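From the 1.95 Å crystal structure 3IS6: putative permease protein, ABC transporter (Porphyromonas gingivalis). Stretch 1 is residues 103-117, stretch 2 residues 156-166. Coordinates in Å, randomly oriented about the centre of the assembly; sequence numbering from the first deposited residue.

Stretch 1 (103-117) ALRDNMTCLISESLA
Stretch 2 156-166: QADMLLPITWM

Two short antiparallel strands, 109-113 and 159-162, pair edge to edge, and a turn before the first clamps onto the 3-10 segment after the second, burying 686 Å² in all. The strand axes approach to 4.7 Å at 157°, with extended backbones (Leu111 phi/psi -112/145, Leu160 -117/133). Leu111 and Leu160 form the hydrogen-bonded pair (CA-CA 5.1 Å): Leu111 N donates to Leu160 O at 3.1 Å and Leu160 N to Leu111 O at 2.9 Å, both nearly linear at 168°. Ile112 faces Met159 in the non-hydrogen-bonded pair (CA-CA 4.6 Å), and Ser113 N donates to Asp158 O at 3.0 Å.

Side chains alternate across the sheet. On one face Leu111 and Leu160, both m,t, meet CD1 to CD1 at 4.1 Å; on the other, Ile112 (m,m) sets CD1 3.9 Å from CB of selenomethionine Met159 (t,t,p). Cys110 (p) places SG 4.0 Å from Met159 SE and CB 3.7 Å from Leu161 CD2. These apolar groups suit their buried sites. Leu104 (phi/psi 67/21; m,t) reaches in from the loop, its CD2 4.1 Å from Leu160 CB, while its O lies 3.6 Å from Pro162 CB.

A type I turn, Asp106-Thr109, is closed by Thr109 N to Asp106 O (3.1 Å) and braced by Met108 N to Asp106 OD1 (2.7 Å). It presents Asn107 (chi1 m), which offers two acceptors: its OD1 takes the hydrogen bond from Thr164 OG1 (2.6 Å; Thr164 chi1 p), and its O takes that from Trp165 NE1 (2.7 Å, 149°), lying at the indole edge. Thus the buried Trp165 (chi1 -89°, chi2 45°) satisfies its polar nitrogen.

At the other end Ser113 (p) caps the helix, OG accepting from Leu116 N at 3.1 Å; Leu116 (t,p) packs CD2 3.7 Å from Asp158 CB.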

# COMPACT_ATOMS: atom_id res chain seq x y z
N ALA A 103 -2.15 3.39 -21.08
CA ALA A 103 -1.14 2.83 -20.26
C ALA A 103 -1.09 3.44 -18.88
O ALA A 103 -1.14 4.61 -18.72
CB ALA A 103 0.16 2.99 -20.92
N LEU A 104 -1.03 2.58 -17.90
CA LEU A 104 -0.80 2.93 -16.53
C LEU A 104 -1.92 3.73 -15.93
O LEU A 104 -1.71 4.42 -14.98
CB LEU A 104 0.53 3.67 -16.37
CG LEU A 104 1.80 2.88 -16.60
CD1 LEU A 104 2.99 3.75 -16.61
CD2 LEU A 104 1.95 1.78 -15.65
N ARG A 105 -3.10 3.65 -16.51
CA ARG A 105 -4.27 4.27 -15.91
C ARG A 105 -5.20 3.36 -15.11
O ARG A 105 -5.85 3.81 -14.23
CB ARG A 105 -5.03 5.08 -16.93
CG ARG A 105 -4.17 6.03 -17.64
CD ARG A 105 -4.91 6.99 -18.46
NE ARG A 105 -4.38 8.31 -18.20
CZ ARG A 105 -3.48 8.92 -18.95
NH1 ARG A 105 -3.05 10.11 -18.64
NH2 ARG A 105 -3.02 8.32 -20.01
N ASP A 106 -5.24 2.09 -15.42
CA ASP A 106 -6.13 1.17 -14.75
C ASP A 106 -5.35 0.31 -13.80
O ASP A 106 -4.43 -0.34 -14.20
CB ASP A 106 -6.79 0.30 -15.80
CG ASP A 106 -7.71 -0.73 -15.21
OD1 ASP A 106 -7.57 -1.12 -14.06
OD2 ASP A 106 -8.59 -1.16 -15.93
N ASN A 107 -5.76 0.28 -12.55
CA ASN A 107 -5.03 -0.40 -11.52
C ASN A 107 -4.91 -1.89 -11.74
O ASN A 107 -4.03 -2.50 -11.22
CB ASN A 107 -5.61 -0.11 -10.14
CG ASN A 107 -5.30 1.29 -9.65
OD1 ASN A 107 -4.18 1.73 -9.68
ND2 ASN A 107 -6.30 1.98 -9.19
N MSE A 108 -5.76 -2.47 -12.55
CA MSE A 108 -5.73 -3.91 -12.75
C MSE A 108 -4.92 -4.34 -13.98
O MSE A 108 -5.05 -5.43 -14.44
CB MSE A 108 -7.12 -4.53 -12.77
CG MSE A 108 -7.94 -4.30 -11.54
SE MSE A 108 -7.25 -5.13 -10.01
CE MSE A 108 -7.63 -6.91 -10.45
N THR A 109 -4.11 -3.44 -14.49
CA THR A 109 -3.34 -3.71 -15.67
C THR A 109 -1.88 -3.30 -15.51
O THR A 109 -1.58 -2.46 -14.75
CB THR A 109 -3.87 -2.96 -16.85
OG1 THR A 109 -3.59 -1.58 -16.66
CG2 THR A 109 -5.33 -3.14 -16.99
N CYS A 110 -1.01 -3.94 -16.26
CA CYS A 110 0.41 -3.69 -16.23
C CYS A 110 1.05 -3.60 -17.60
O CYS A 110 0.48 -4.01 -18.56
CB CYS A 110 1.12 -4.77 -15.45
SG CYS A 110 1.25 -6.30 -16.23
N LEU A 111 2.24 -3.06 -17.64
CA LEU A 111 3.07 -3.10 -18.81
C LEU A 111 4.24 -3.98 -18.50
O LEU A 111 4.70 -4.01 -17.40
CB LEU A 111 3.57 -1.73 -19.19
CG LEU A 111 2.55 -0.64 -19.36
CD1 LEU A 111 3.23 0.66 -19.50
CD2 LEU A 111 1.76 -0.93 -20.57
N ILE A 112 4.69 -4.70 -19.50
CA ILE A 112 5.77 -5.65 -19.42
C ILE A 112 6.81 -5.31 -20.45
O ILE A 112 6.50 -4.88 -21.51
CB ILE A 112 5.23 -7.03 -19.68
CG1 ILE A 112 4.25 -7.42 -18.59
CG2 ILE A 112 6.29 -7.99 -19.80
CD1 ILE A 112 4.85 -7.81 -17.33
N SER A 113 8.06 -5.49 -20.11
CA SER A 113 9.14 -5.15 -21.00
C SER A 113 9.22 -6.13 -22.17
O SER A 113 8.76 -7.23 -22.06
CB SER A 113 10.46 -5.13 -20.26
OG SER A 113 10.94 -6.40 -20.06
N GLU A 114 9.85 -5.73 -23.25
CA GLU A 114 10.02 -6.59 -24.39
C GLU A 114 10.80 -7.86 -24.03
O GLU A 114 10.43 -8.91 -24.47
CB GLU A 114 10.71 -5.84 -25.52
CG GLU A 114 10.78 -6.63 -26.81
CD GLU A 114 11.16 -5.82 -28.08
OE1 GLU A 114 11.54 -4.65 -27.97
OE2 GLU A 114 11.05 -6.39 -29.18
N SER A 115 11.84 -7.76 -23.23
CA SER A 115 12.57 -8.95 -22.83
C SER A 115 11.76 -9.90 -22.00
O SER A 115 11.87 -11.08 -22.17
CB SER A 115 13.83 -8.62 -22.07
OG SER A 115 14.74 -7.98 -22.88
N LEU A 116 10.99 -9.38 -21.07
CA LEU A 116 10.18 -10.20 -20.22
C LEU A 116 9.11 -10.91 -21.02
O LEU A 116 8.87 -12.05 -20.82
CB LEU A 116 9.59 -9.42 -19.08
CG LEU A 116 8.82 -10.22 -18.05
CD1 LEU A 116 9.53 -11.43 -17.63
CD2 LEU A 116 8.41 -9.40 -16.91
N ALA A 117 8.52 -10.20 -21.95
CA ALA A 117 7.51 -10.80 -22.79
C ALA A 117 8.08 -11.96 -23.57
O ALA A 117 7.48 -12.97 -23.68
CB ALA A 117 6.97 -9.80 -23.72
N GLN A 156 15.35 0.88 -13.78
CA GLN A 156 15.21 -0.51 -14.14
C GLN A 156 13.84 -1.09 -13.78
O GLN A 156 13.40 -0.97 -12.69
CB GLN A 156 16.27 -1.32 -13.45
CG GLN A 156 17.62 -0.70 -13.54
CD GLN A 156 18.65 -1.42 -12.71
OE1 GLN A 156 18.43 -2.51 -12.26
NE2 GLN A 156 19.78 -0.79 -12.52
N ALA A 157 13.17 -1.69 -14.75
CA ALA A 157 11.90 -2.35 -14.55
C ALA A 157 11.61 -3.40 -15.62
O ALA A 157 11.72 -3.13 -16.77
CB ALA A 157 10.82 -1.35 -14.53
N ASP A 158 11.30 -4.61 -15.22
CA ASP A 158 10.59 -5.60 -16.01
C ASP A 158 9.09 -5.36 -16.19
O ASP A 158 8.54 -5.67 -17.19
CB ASP A 158 10.85 -7.00 -15.48
CG ASP A 158 12.33 -7.28 -15.28
OD1 ASP A 158 13.13 -6.79 -16.07
OD2 ASP A 158 12.70 -7.94 -14.30
N MSE A 159 8.44 -4.88 -15.15
CA MSE A 159 7.01 -4.64 -15.14
C MSE A 159 6.70 -3.27 -14.56
O MSE A 159 7.28 -2.89 -13.60
CB MSE A 159 6.32 -5.73 -14.33
CG MSE A 159 4.84 -5.55 -14.02
SE MSE A 159 3.93 -7.18 -13.35
CE MSE A 159 4.49 -7.07 -11.60
N LEU A 160 5.75 -2.59 -15.14
CA LEU A 160 5.32 -1.32 -14.65
C LEU A 160 3.86 -1.38 -14.20
O LEU A 160 3.05 -1.88 -14.90
CB LEU A 160 5.47 -0.25 -15.71
CG LEU A 160 6.85 0.15 -16.22
CD1 LEU A 160 6.80 0.97 -17.45
CD2 LEU A 160 7.61 0.82 -15.16
N LEU A 161 3.58 -0.85 -13.03
CA LEU A 161 2.25 -0.80 -12.48
C LEU A 161 1.92 0.63 -12.13
O LEU A 161 2.78 1.39 -11.88
CB LEU A 161 2.18 -1.63 -11.22
CG LEU A 161 2.12 -3.13 -11.35
CD1 LEU A 161 2.31 -3.78 -10.04
CD2 LEU A 161 0.86 -3.56 -11.94
N PRO A 162 0.66 1.00 -12.09
CA PRO A 162 0.34 2.37 -11.76
C PRO A 162 0.68 2.72 -10.33
O PRO A 162 0.51 1.96 -9.43
CB PRO A 162 -1.16 2.44 -12.00
CG PRO A 162 -1.47 1.33 -12.75
CD PRO A 162 -0.55 0.26 -12.40
N ILE A 163 1.13 3.94 -10.16
CA ILE A 163 1.53 4.46 -8.88
C ILE A 163 0.37 4.52 -7.92
O ILE A 163 0.55 4.47 -6.76
CB ILE A 163 2.27 5.79 -8.97
CG1 ILE A 163 3.28 5.86 -7.85
CG2 ILE A 163 1.37 6.93 -8.90
CD1 ILE A 163 4.34 6.73 -8.11
N THR A 164 -0.83 4.52 -8.47
CA THR A 164 -2.07 4.58 -7.72
C THR A 164 -2.33 3.30 -6.94
O THR A 164 -3.24 3.22 -6.21
CB THR A 164 -3.28 4.93 -8.59
OG1 THR A 164 -3.25 4.18 -9.78
CG2 THR A 164 -3.28 6.35 -8.93
N TRP A 165 -1.51 2.30 -7.12
CA TRP A 165 -1.57 1.14 -6.28
C TRP A 165 -1.25 1.55 -4.86
O TRP A 165 -1.66 0.92 -3.95
CB TRP A 165 -0.59 0.08 -6.72
CG TRP A 165 -1.12 -0.86 -7.69
CD1 TRP A 165 -1.84 -0.58 -8.77
CD2 TRP A 165 -0.96 -2.25 -7.68
NE1 TRP A 165 -2.15 -1.69 -9.44
CE2 TRP A 165 -1.61 -2.75 -8.79
CE3 TRP A 165 -0.32 -3.14 -6.83
CZ2 TRP A 165 -1.66 -4.07 -9.07
CZ3 TRP A 165 -0.38 -4.45 -7.11
CH2 TRP A 165 -1.03 -4.91 -8.22
N MSE A 166 -0.47 2.59 -4.70
CA MSE A 166 -0.09 3.05 -3.39
C MSE A 166 -1.27 3.74 -2.70
O MSE A 166 -2.05 4.37 -3.33
CB MSE A 166 1.12 3.98 -3.45
CG MSE A 166 2.40 3.38 -3.95
SE MSE A 166 3.26 2.22 -2.72
CE MSE A 166 3.69 3.42 -1.44